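Local coordinates for CCMAN5 (Cellulosimicrobium cellulans, PDB 2XSG), which hydrolyses alpha-mannosides as a calcium-binding glycosidase of family 92, and enables mannose-6-phosphate modification of yeast-produced human lysosomal enzymes, at residues V185-Q190 with A236-D241; F311-Y316 with Y648-R653; T388-G391 with G396-H399. One frame throughout, in Å; residues are numbered along the deposited sequence.

Interaction 1 (V185-Q190 with A236-D241); sequences VELSGQ and AILTFD
Side-chain packing between two facing beta-sheets joins V185 and L187 to A236 and L238 in the N-terminal domain of the enzyme. Strand 185-195 belongs to the larger antiparallel sheet and strand 235-240 to a five-strand antiparallel sheet, so the contact is a piece of beta-sandwich core, consistent with the galactose mutarotase-like clan to which this domain is assigned. The two short segments run nearly antiparallel, at 168°, but their axes stay 9.9 Å apart. That spacing is too wide for backbone pairing and is filled by aliphatic side chains. Alternation along each strand sends V185, L187, A236 and L238 inward, while E186 and I237 turn to the far sides of their sheets.

Two methyl-to-methyl meetings carry the contact. With CG1 of V185 opposite the backbone N (chi1 177°), this methyl is the branch that meets L238 CD2 at 3.8 Å, the two side chains crossing at a slant, and the branch carbon V185 CB is almost as near. L187 is stretched out at its far end, with CD1 anti to CA (chi2 179°), and this methyl reaches A236 CB at 3.9 Å. The small alanine thus receives the tip of a leucine, and L187 CD2 also borders it at 4.2 Å. A looser touch, 4.3 Å from L187 CD1 to L238 CD1, links the two pairs. All four residues are buried and only carbon atoms meet.

Around this core, V161 of strand 158-162 lies against both leucines, and V177 of strand 169-179 against V185 and L187. V214 of strand 212-217 touches A236. Beyond the larger sheet, E186 forms a salt bridge with R263 of helix 259-270.

Interaction 2 (F311-Y316 with Y648-R653); sequences FYTHLY and YRLDPR
Y648 turns its ring edge toward the face of H314, an offset edge-to-face pair that packs a loop of the family 92 catalytic domain onto helix 306-318. The ring planes stand at 83° and the centroids are 5.5 Å apart. Y648 CD2 lies 3.7 Å from H314 NE2, while CE2 sits over the rim of the imidazole; beyond the pair, Y648 OH bonds to M666 O. At R649 the backbone takes over: water 1 donates to R649 O at 2.6 Å and also hydrogen-bonds H314 NE2 at 3.2 Å, lying in the imidazole plane. With H314 ND1 bonded to S667 OG, both ring nitrogens are engaged, which should fix the ring's rotation. L650, the centre of an inverse gamma turn, brings CD1 to 4.0 Å from T313 OG1. In L650, CG lies opposite the backbone N (chi1 -164°), which carries the CD1 methyl in toward the helix. The T313 hydroxyl is bonded back to R309 O, one turn earlier. D651 closes the segment with an Asx turn, its OD2 accepting from R653 N at 2.8 Å with an N-H...O angle of 153°.

Interaction 3 (T388-G391 with G396-H399); sequences TGTG and GFVH
T388 and T390 share one torsional choice: in each, OG1 sits between the backbone N and the carbonyl carbon (chi1 64° and 71°), which brings both hydroxyls to the far end of the F397 ring. F397 approaches from the opposite direction to T388, its CG anti to its own carbonyl carbon. Its CZ lies 3.7 Å from T388 OG1 and 3.8 Å from T390 OG1, and its CE1 lies 3.8 Å from the methyl T388 CG2. Both oxygens come to the ring obliquely.

The T388 hydroxyl is a hub. It accepts from T390 OG1 at 3.2 Å and, weakly but straight, from T390 N at 3.3 Å, and it is also bonded to A385 O in the last turn of helix 368-387. T390 OG1 is bonded in addition to G392 N. These bonds curl the chain where it leaves the helix at G389, whose positive phi suits a glycine. An alanine in place of T388 has neither the methyl nor the hydroxyl, so the end of the F397 ring is likely to lose packing here, and T390 OG1 and T390 N their shared acceptor. Past F397 the H399 side chain folds back toward the chain, ND1 donating to F397 O at 3.3 Å from well above the carbonyl plane.

The contact lies at the surface, in the long loop between helices 368-387 and 409-418. V335 touches F397 and H399 from a neighbouring loop, and the H399 ring stacks on W406. The H399 backbone bonds to A199 and T201, tying this catalytic-domain loop to strand 198-208 of the N-terminal domain.

The three contacts are spread through the chain, their centres 34 to 38 Å apart. Interactions 1 and 3, although about 8 Å apart at their nearest atoms and not touching, share a neighbour: strand 198-208 pairs with 185-190 through its later residues and bonds to H399 through A199 and T201 near its start. The centre of interaction 2 lies about 13 Å from that of the chain, against 33 and 25 Å for interactions 1 and 3, and its two segments bracket interaction 3 in sequence. Its Y648 side chain is about 11 Å from the calcium ion held by N588, E589 and D662, and D662 follows 648-653 in the same loop.

Interaction 1 (V185-Q190 with A236-D241)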
loop_
_atom_site.group_PDB
_atom_site.type_symbol
_atom_site.label_atom_id
_atom_site.label_comp_id
_atom_site.label_asym_id
_atom_site.label_seq_id
_atom_site.Cartn_x
_atom_site.Cartn_y
_atom_site.Cartn_z
ATOM N N VAL A 185 25.459 -13.329 22.352
ATOM C CA VAL A 185 24.142 -13.422 22.974
ATOM C C VAL A 185 23.063 -13.571 21.911
ATOM O O VAL A 185 23.134 -12.964 20.852
ATOM C CB VAL A 185 23.842 -12.216 23.898
ATOM C CG1 VAL A 185 22.426 -12.293 24.473
ATOM C CG2 VAL A 185 24.835 -12.170 25.039
ATOM N N GLU A 186 22.100 -14.437 22.208
ATOM C CA GLU A 186 20.913 -14.623 21.392
ATOM C C GLU A 186 19.710 -14.296 22.279
ATOM O O GLU A 186 19.639 -14.764 23.433
ATOM C CB GLU A 186 20.827 -16.055 20.846
ATOM C CG GLU A 186 19.731 -16.270 19.784
ATOM C CD GLU A 186 18.447 -16.865 20.351
ATOM O OE1 GLU A 186 18.454 -17.243 21.542
ATOM O OE2 GLU A 186 17.434 -16.956 19.605
ATOM N N LEU A 187 18.832 -13.442 21.754
ATOM C CA LEU A 187 17.600 -13.002 22.404
ATOM C C LEU A 187 16.429 -13.508 21.579
ATOM O O LEU A 187 16.486 -13.484 20.351
ATOM C CB LEU A 187 17.528 -11.475 22.449
ATOM C CG LEU A 187 18.646 -10.651 23.096
ATOM C CD1 LEU A 187 18.363 -9.148 22.998
ATOM C CD2 LEU A 187 18.837 -11.061 24.552
ATOM N N SER A 188 15.369 -13.966 22.236
ATOM C CA SER A 188 14.207 -14.453 21.497
ATOM C C SER A 188 12.942 -14.365 22.314
ATOM O O SER A 188 12.990 -14.357 23.557
ATOM C CB SER A 188 14.420 -15.910 21.058
ATOM O OG SER A 188 14.431 -16.762 22.192
ATOM N N GLY A 189 11.812 -14.325 21.605
ATOM C CA GLY A 189 10.499 -14.233 22.223
ATOM C C GLY A 189 9.443 -13.800 21.226
ATOM O O GLY A 189 9.570 -14.056 20.032
ATOM N N GLN A 190 8.406 -13.130 21.723
ATOM C CA GLN A 190 7.294 -12.707 20.884
ATOM C C GLN A 190 6.925 -11.269 21.183
ATOM O O GLN A 190 7.180 -10.752 22.287
ATOM C CB GLN A 190 6.084 -13.618 21.106
ATOM C CG GLN A 190 5.463 -13.533 22.516
ATOM C CD GLN A 190 4.400 -12.432 22.629
ATOM O OE1 GLN A 190 3.905 -11.925 21.619
ATOM N NE2 GLN A 190 4.054 -12.064 23.853
ATOM N N ALA A 236 15.815 -5.802 26.800
ATOM C CA ALA A 236 17.156 -6.267 27.141
ATOM C C ALA A 236 18.193 -5.214 26.758
ATOM O O ALA A 236 17.998 -4.451 25.811
ATOM C CB ALA A 236 17.456 -7.598 26.453
ATOM N N ILE A 237 19.277 -5.155 27.523
ATOM C CA ILE A 237 20.373 -4.236 27.225
ATOM C C ILE A 237 21.645 -5.051 27.051
ATOM O O ILE A 237 22.049 -5.787 27.953
ATOM C CB ILE A 237 20.526 -3.137 28.310
ATOM C CG1 ILE A 237 19.168 -2.402 28.486
ATOM C CG2 ILE A 237 21.649 -2.173 27.948
ATOM C CD1 ILE A 237 19.176 -1.225 29.448
ATOM N N LEU A 238 22.223 -4.958 25.860
ATOM C CA LEU A 238 23.456 -5.661 25.519
ATOM C C LEU A 238 24.621 -4.711 25.711
ATOM O O LEU A 238 24.567 -3.581 25.245
ATOM C CB LEU A 238 23.416 -6.125 24.055
ATOM C CG LEU A 238 22.273 -7.077 23.663
ATOM C CD1 LEU A 238 21.929 -6.968 22.172
ATOM C CD2 LEU A 238 22.593 -8.533 24.058
ATOM N N THR A 239 25.666 -5.172 26.389
ATOM C CA THR A 239 26.873 -4.376 26.617
ATOM C C THR A 239 28.084 -5.136 26.072
ATOM O O THR A 239 28.272 -6.333 26.363
ATOM C CB THR A 239 27.053 -4.020 28.112
ATOM O OG1 THR A 239 25.874 -3.358 28.592
ATOM C CG2 THR A 239 28.252 -3.089 28.319
ATOM N N PHE A 240 28.879 -4.428 25.270
ATOM C CA PHE A 240 30.035 -4.986 24.576
ATOM C C PHE A 240 31.357 -4.489 25.171
ATOM O O PHE A 240 31.390 -3.514 25.923
ATOM C CB PHE A 240 29.963 -4.643 23.077
ATOM C CG PHE A 240 28.698 -5.100 22.427
ATOM C CD1 PHE A 240 27.536 -4.321 22.495
ATOM C CD2 PHE A 240 28.641 -6.338 21.787
ATOM C CE1 PHE A 240 26.344 -4.763 21.904
ATOM C CE2 PHE A 240 27.454 -6.780 21.192
ATOM C CZ PHE A 240 26.309 -5.992 21.249
ATOM N N ASP A 241 32.443 -5.177 24.826
ATOM C CA ASP A 241 33.778 -4.731 25.203
ATOM C C ASP A 241 34.215 -3.503 24.380
ATOM O O ASP A 241 34.014 -3.475 23.159
ATOM C CB ASP A 241 34.786 -5.866 25.010
ATOM C CG ASP A 241 36.058 -5.644 25.805
ATOM O OD1 ASP A 241 36.178 -6.231 26.906
ATOM O OD2 ASP A 241 36.920 -4.849 25.366
#

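Interaction 2 (F311-Y316 with Y648-R653)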
loop_
_atom_site.group_PDB
_atom_site.type_symbol
_atom_site.label_atom_id
_atom_site.label_comp_id
_atom_site.label_asym_id
_atom_site.label_seq_id
_atom_site.Cartn_x
_atom_site.Cartn_y
_atom_site.Cartn_z
ATOM N N PHE A 311 8.962 7.174 -11.326
ATOM C CA PHE A 311 8.474 5.850 -11.698
ATOM C C PHE A 311 9.096 4.724 -10.856
ATOM O O PHE A 311 8.362 3.911 -10.264
ATOM C CB PHE A 311 8.671 5.571 -13.188
ATOM C CG PHE A 311 8.184 4.235 -13.604
ATOM C CD1 PHE A 311 6.833 4.028 -13.872
ATOM C CD2 PHE A 311 9.058 3.156 -13.685
ATOM C CE1 PHE A 311 6.376 2.778 -14.222
ATOM C CE2 PHE A 311 8.599 1.897 -14.027
ATOM C CZ PHE A 311 7.256 1.708 -14.304
ATOM N N TYR A 312 10.429 4.658 -10.820
ATOM C CA TYR A 312 11.111 3.549 -10.138
ATOM C C TYR A 312 10.927 3.564 -8.612
ATOM O O TYR A 312 10.878 2.503 -7.980
ATOM C CB TYR A 312 12.581 3.383 -10.577
ATOM C CG TYR A 312 12.659 2.734 -11.954
ATOM C CD1 TYR A 312 12.344 1.370 -12.132
ATOM C CD2 TYR A 312 12.999 3.476 -13.074
ATOM C CE1 TYR A 312 12.380 0.786 -13.389
ATOM C CE2 TYR A 312 13.041 2.905 -14.337
ATOM C CZ TYR A 312 12.712 1.556 -14.488
ATOM O OH TYR A 312 12.754 0.993 -15.734
ATOM N N THR A 313 10.816 4.761 -8.047
ATOM C CA THR A 313 10.516 4.933 -6.636
ATOM C C THR A 313 9.134 4.332 -6.329
ATOM O O THR A 313 8.967 3.607 -5.342
ATOM C CB THR A 313 10.565 6.425 -6.226
ATOM O OG1 THR A 313 11.890 6.947 -6.439
ATOM C CG2 THR A 313 10.152 6.605 -4.754
ATOM N N HIS A 314 8.154 4.622 -7.181
ATOM C CA HIS A 314 6.807 4.101 -6.962
ATOM C C HIS A 314 6.672 2.627 -7.355
ATOM O O HIS A 314 5.871 1.885 -6.750
ATOM C CB HIS A 314 5.735 4.984 -7.613
ATOM C CG HIS A 314 5.643 6.345 -6.993
ATOM N ND1 HIS A 314 5.424 6.530 -5.646
ATOM C CD2 HIS A 314 5.770 7.582 -7.526
ATOM C CE1 HIS A 314 5.410 7.820 -5.375
ATOM N NE2 HIS A 314 5.604 8.481 -6.501
ATOM N N LEU A 315 7.456 2.179 -8.335
ATOM C CA LEU A 315 7.523 0.738 -8.579
ATOM C C LEU A 315 8.059 0.027 -7.315
ATOM O O LEU A 315 7.516 -1.017 -6.884
ATOM C CB LEU A 315 8.376 0.407 -9.808
ATOM C CG LEU A 315 8.328 -1.014 -10.383
ATOM C CD1 LEU A 315 6.925 -1.392 -10.900
ATOM C CD2 LEU A 315 9.362 -1.209 -11.489
ATOM N N TYR A 316 9.103 0.597 -6.712
ATOM C CA TYR A 316 9.638 0.072 -5.449
ATOM C C TYR A 316 8.524 -0.037 -4.382
ATOM O O TYR A 316 8.371 -1.058 -3.743
ATOM C CB TYR A 316 10.824 0.925 -4.986
ATOM C CG TYR A 316 11.239 0.762 -3.538
ATOM C CD1 TYR A 316 12.114 -0.259 -3.143
ATOM C CD2 TYR A 316 10.776 1.640 -2.565
ATOM C CE1 TYR A 316 12.499 -0.404 -1.795
ATOM C CE2 TYR A 316 11.149 1.500 -1.229
ATOM C CZ TYR A 316 12.012 0.482 -0.850
ATOM O OH TYR A 316 12.385 0.355 0.477
ATOM N N TYR A 648 1.924 14.356 -7.030
ATOM C CA TYR A 648 3.077 13.515 -6.790
ATOM C C TYR A 648 4.354 14.332 -6.973
ATOM O O TYR A 648 4.532 14.937 -8.038
ATOM C CB TYR A 648 3.097 12.381 -7.815
ATOM C CG TYR A 648 2.054 11.320 -7.603
ATOM C CD1 TYR A 648 0.757 11.487 -8.085
ATOM C CD2 TYR A 648 2.374 10.125 -6.970
ATOM C CE1 TYR A 648 -0.220 10.500 -7.893
ATOM C CE2 TYR A 648 1.407 9.108 -6.793
ATOM C CZ TYR A 648 0.117 9.312 -7.259
ATOM O OH TYR A 648 -0.827 8.334 -7.088
ATOM N N ARG A 649 5.227 14.346 -5.954
ATOM C CA ARG A 649 6.532 15.050 -6.021
ATOM C C ARG A 649 7.681 14.088 -5.739
ATOM O O ARG A 649 7.530 13.183 -4.918
ATOM C CB ARG A 649 6.636 16.199 -4.990
ATOM C CG ARG A 649 5.440 17.140 -4.908
ATOM C CD ARG A 649 5.816 18.571 -4.516
ATOM N NE ARG A 649 5.182 19.456 -5.496
ATOM C CZ ARG A 649 4.848 20.732 -5.307
ATOM N NH1 ARG A 649 5.071 21.322 -4.141
ATOM N NH2 ARG A 649 4.266 21.417 -6.298
ATOM N N LEU A 650 8.838 14.306 -6.377
ATOM C CA LEU A 650 10.045 13.607 -5.966
ATOM C C LEU A 650 10.662 14.423 -4.828
ATOM O O LEU A 650 11.645 15.152 -5.014
ATOM C CB LEU A 650 11.043 13.399 -7.120
ATOM C CG LEU A 650 12.127 12.344 -6.836
ATOM C CD1 LEU A 650 11.575 10.916 -6.916
ATOM C CD2 LEU A 650 13.313 12.502 -7.783
ATOM N N ASP A 651 10.052 14.285 -3.654
ATOM C CA ASP A 651 10.381 15.043 -2.471
ATOM C C ASP A 651 9.974 14.216 -1.269
ATOM O O ASP A 651 9.067 13.373 -1.370
ATOM C CB ASP A 651 9.558 16.341 -2.447
ATOM C CG ASP A 651 10.089 17.342 -1.454
ATOM O OD1 ASP A 651 11.154 17.926 -1.736
ATOM O OD2 ASP A 651 9.473 17.522 -0.385
ATOM N N PRO A 652 10.624 14.453 -0.107
ATOM C CA PRO A 652 10.097 13.869 1.128
ATOM C C PRO A 652 8.603 14.195 1.341
ATOM O O PRO A 652 7.837 13.345 1.837
ATOM C CB PRO A 652 10.978 14.505 2.211
ATOM C CG PRO A 652 12.301 14.693 1.526
ATOM C CD PRO A 652 11.969 15.035 0.079
ATOM N N ARG A 653 8.181 15.399 0.951
ATOM C CA ARG A 653 6.767 15.704 0.900
ATOM C C ARG A 653 6.256 15.125 -0.427
ATOM O O ARG A 653 6.109 15.850 -1.416
ATOM C CB ARG A 653 6.525 17.223 0.981
ATOM C CG ARG A 653 7.051 17.905 2.246
ATOM C CD ARG A 653 6.601 19.391 2.283
ATOM N NE ARG A 653 6.819 19.978 3.606
ATOM C CZ ARG A 653 6.161 21.036 4.085
ATOM N NH1 ARG A 653 5.228 21.634 3.358
ATOM N NH2 ARG A 653 6.438 21.500 5.298
HETATM O O HOH W 1 5.718 11.316 -5.117
#

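Interaction 3 (T388-G391 with G396-H399)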
loop_
_atom_site.group_PDB
_atom_site.type_symbol
_atom_site.label_atom_id
_atom_site.label_comp_id
_atom_site.label_asym_id
_atom_site.label_seq_id
_atom_site.Cartn_x
_atom_site.Cartn_y
_atom_site.Cartn_z
ATOM N N THR A 388 -12.291 -22.476 11.281
ATOM C CA THR A 388 -12.431 -22.338 12.738
ATOM C C THR A 388 -13.827 -22.786 13.197
ATOM O O THR A 388 -14.014 -23.190 14.352
ATOM C CB THR A 388 -12.175 -20.903 13.245
ATOM O OG1 THR A 388 -13.169 -20.011 12.713
ATOM C CG2 THR A 388 -10.778 -20.422 12.864
ATOM N N GLY A 389 -14.788 -22.735 12.275
ATOM C CA GLY A 389 -16.176 -23.046 12.578
ATOM C C GLY A 389 -16.868 -21.996 13.449
ATOM O O GLY A 389 -18.002 -22.191 13.854
ATOM N N THR A 390 -16.198 -20.885 13.739
ATOM C CA THR A 390 -16.764 -19.912 14.686
ATOM C C THR A 390 -17.743 -18.919 14.060
ATOM O O THR A 390 -18.514 -18.265 14.777
ATOM C CB THR A 390 -15.686 -19.107 15.419
ATOM O OG1 THR A 390 -15.076 -18.190 14.500
ATOM C CG2 THR A 390 -14.627 -20.038 16.052
ATOM N N GLY A 391 -17.699 -18.791 12.734
ATOM C CA GLY A 391 -18.507 -17.798 12.015
ATOM C C GLY A 391 -18.089 -16.347 12.248
ATOM O O GLY A 391 -18.642 -15.434 11.638
ATOM N N GLY A 396 -11.802 -10.780 14.709
ATOM C CA GLY A 396 -11.811 -11.481 15.998
ATOM C C GLY A 396 -10.640 -12.419 16.252
ATOM O O GLY A 396 -10.526 -12.988 17.338
ATOM N N PHE A 397 -9.768 -12.582 15.267
ATOM C CA PHE A 397 -8.626 -13.469 15.405
ATOM C C PHE A 397 -7.343 -12.675 15.593
ATOM O O PHE A 397 -7.263 -11.495 15.243
ATOM C CB PHE A 397 -8.458 -14.353 14.158
ATOM C CG PHE A 397 -9.692 -15.115 13.773
ATOM C CD1 PHE A 397 -10.143 -16.176 14.556
ATOM C CD2 PHE A 397 -10.405 -14.766 12.624
ATOM C CE1 PHE A 397 -11.301 -16.885 14.210
ATOM C CE2 PHE A 397 -11.566 -15.466 12.263
ATOM C CZ PHE A 397 -12.011 -16.535 13.056
ATOM N N VAL A 398 -6.332 -13.347 16.129
ATOM C CA VAL A 398 -4.980 -12.807 16.177
ATOM C C VAL A 398 -4.305 -13.110 14.830
ATOM O O VAL A 398 -4.242 -14.264 14.415
ATOM C CB VAL A 398 -4.172 -13.412 17.349
ATOM C CG1 VAL A 398 -2.728 -12.932 17.294
ATOM C CG2 VAL A 398 -4.815 -13.021 18.695
ATOM N N HIS A 399 -3.832 -12.077 14.137
ATOM C CA HIS A 399 -3.230 -12.270 12.809
ATOM C C HIS A 399 -1.705 -12.569 12.781
ATOM O O HIS A 399 -1.013 -12.373 13.779
ATOM C CB HIS A 399 -3.626 -11.114 11.902
ATOM C CG HIS A 399 -5.023 -11.245 11.392
ATOM N ND1 HIS A 399 -6.130 -11.074 12.200
ATOM C CD2 HIS A 399 -5.494 -11.599 10.176
ATOM C CE1 HIS A 399 -7.222 -11.295 11.489
ATOM N NE2 HIS A 399 -6.863 -11.625 10.264
#